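Local structure of D-mandelate dehydrogenase (Rhodotorula graminis, 2W2K) at residues 67-71 / 72-76. The protein probably catalyses the NAD(P)-dependent interconversion of D-mandelate and phenylglyoxylate. Numbering follows the deposited sequence.
Sequences YPWNA and DLISH
Asn70 turns its side chain forward onto the start of the helix, where OD1 accepts the N-H of Leu73 at 3.0 Å in a nearly straight bond (166°). The donor sits tilted 29° from the amide's carbonyl plane. This reach depends on chi1 of 59°, which places CG between the backbone N and the carbonyl carbon; the same torsion leaves OD1 in van der Waals contact with Leu73 CB, 3.4 Å away. The main chain of Asn70 takes part as well, its O accepting from Ile74 N at 3.0 Å and opening the helical bonding that Ala71 O continues to Ser75 N. One residue earlier, Trp69 lays an indole face against Leu73, whose CD2 stands 3.8 Å from the centroid of the six-membered ring, a CH-pi contact displaced toward the rim. Ile74 CD1 makes van der Waals contact with Trp69 O at 3.5 Å. Around this first shell, Trp69 NE1 hydrogen-bonds Ser66 OG, Trp93 meets the indole edge-to-face, and Phe40 of helix 37-45 packs on Leu73. Asp72 OD2 forms a salt bridge with Lys41 NZ. The Asn70 OD1 bond is a classic Asn N-cap, starting the short helix 71-74 in the beta-alpha-beta crossover from strand 54-57 to its parallel neighbour 83-86.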
loop_
_atom_site.group_PDB
_atom_site.type_symbol
_atom_site.label_atom_id
_atom_site.label_comp_id
_atom_site.label_asym_id
_atom_site.label_seq_id
_atom_site.Cartn_x
_atom_site.Cartn_y
_atom_site.Cartn_z
ATOM N N TYR B 67 6.335 13.395 32.058
ATOM C CA TYR B 67 7.291 14.094 31.183
ATOM C C TYR B 67 7.426 15.603 31.556
ATOM O O TYR B 67 6.459 16.210 32.028
ATOM C CB TYR B 67 6.895 14.001 29.700
ATOM C CG TYR B 67 6.818 12.638 29.009
ATOM C CD1 TYR B 67 7.285 11.454 29.608
ATOM C CD2 TYR B 67 6.264 12.548 27.725
ATOM C CE1 TYR B 67 7.184 10.197 28.921
ATOM C CE2 TYR B 67 6.167 11.333 27.047
ATOM C CZ TYR B 67 6.624 10.161 27.651
ATOM O OH TYR B 67 6.502 8.980 26.952
ATOM N N PRO B 68 8.617 16.197 31.340
ATOM C CA PRO B 68 9.859 15.573 30.865
ATOM C C PRO B 68 10.636 14.907 32.004
ATOM O O PRO B 68 10.488 15.306 33.181
ATOM C CB PRO B 68 10.663 16.769 30.327
ATOM C CG PRO B 68 10.248 17.919 31.235
ATOM C CD PRO B 68 8.782 17.658 31.544
ATOM N N TRP B 69 11.437 13.903 31.647
ATOM C CA TRP B 69 12.481 13.362 32.531
ATOM C C TRP B 69 13.721 14.268 32.388
ATOM O O TRP B 69 14.731 13.907 31.763
ATOM C CB TRP B 69 12.743 11.849 32.235
ATOM C CG TRP B 69 11.660 10.950 32.852
ATOM C CD1 TRP B 69 10.317 10.907 32.503
ATOM C CD2 TRP B 69 11.815 9.996 33.930
ATOM N NE1 TRP B 69 9.650 9.992 33.293
ATOM C CE2 TRP B 69 10.538 9.427 34.176
ATOM C CE3 TRP B 69 12.899 9.590 34.725
ATOM C CZ2 TRP B 69 10.320 8.463 35.184
ATOM C CZ3 TRP B 69 12.678 8.605 35.725
ATOM C CH2 TRP B 69 11.398 8.069 35.940
ATOM N N ASN B 70 13.606 15.475 32.952
ATOM C CA ASN B 70 14.696 16.459 32.929
ATOM C C ASN B 70 15.705 16.266 34.073
ATOM O O ASN B 70 15.515 15.399 34.946
ATOM C CB ASN B 70 14.151 17.924 32.885
ATOM C CG ASN B 70 13.244 18.293 34.074
ATOM O OD1 ASN B 70 13.107 17.551 35.050
ATOM N ND2 ASN B 70 12.629 19.472 33.994
ATOM N N ALA B 71 16.767 17.071 34.068
ATOM C CA ALA B 71 17.776 17.053 35.148
ATOM C C ALA B 71 17.188 17.210 36.570
ATOM O O ALA B 71 17.639 16.512 37.506
ATOM C CB ALA B 71 18.848 18.123 34.893
ATOM N N ASP B 72 16.223 18.128 36.746
ATOM C CA ASP B 72 15.610 18.360 38.078
ATOM C C ASP B 72 14.849 17.130 38.609
ATOM O O ASP B 72 14.998 16.776 39.774
ATOM C CB ASP B 72 14.696 19.602 38.117
ATOM C CG ASP B 72 14.295 20.000 39.562
ATOM O OD1 ASP B 72 15.189 20.287 40.395
ATOM O OD2 ASP B 72 13.093 20.019 39.879
ATOM N N LEU B 73 14.019 16.516 37.756
ATOM C CA LEU B 73 13.319 15.259 38.109
ATOM C C LEU B 73 14.323 14.142 38.481
ATOM O O LEU B 73 14.192 13.481 39.539
ATOM C CB LEU B 73 12.392 14.835 36.944
ATOM C CG LEU B 73 11.492 13.587 37.116
ATOM C CD1 LEU B 73 10.275 13.645 36.240
ATOM C CD2 LEU B 73 12.287 12.287 36.830
ATOM N N ILE B 74 15.306 13.935 37.608
ATOM C CA ILE B 74 16.328 12.878 37.763
ATOM C C ILE B 74 17.158 13.017 39.063
ATOM O O ILE B 74 17.554 12.003 39.681
ATOM C CB ILE B 74 17.227 12.807 36.474
ATOM C CG1 ILE B 74 16.411 12.230 35.292
ATOM C CG2 ILE B 74 18.512 12.008 36.685
ATOM C CD1 ILE B 74 17.070 12.394 33.898
ATOM N N SER B 75 17.395 14.263 39.482
ATOM C CA SER B 75 18.152 14.558 40.706
ATOM C C SER B 75 17.502 13.984 41.982
ATOM O O SER B 75 18.170 13.857 43.020
ATOM C CB SER B 75 18.409 16.076 40.865
ATOM O OG SER B 75 17.273 16.762 41.399
ATOM N N HIS B 76 16.216 13.639 41.915
ATOM C CA HIS B 76 15.510 13.110 43.097
ATOM C C HIS B 76 15.286 11.590 43.067
ATOM O O HIS B 76 14.604 11.077 43.936
ATOM C CB HIS B 76 14.169 13.831 43.298
ATOM C CG HIS B 76 14.320 15.313 43.499
ATOM N ND1 HIS B 76 15.027 15.849 44.554
ATOM C CD2 HIS B 76 13.891 16.364 42.760
ATOM C CE1 HIS B 76 15.016 17.169 44.465
ATOM N NE2 HIS B 76 14.335 17.507 43.385
#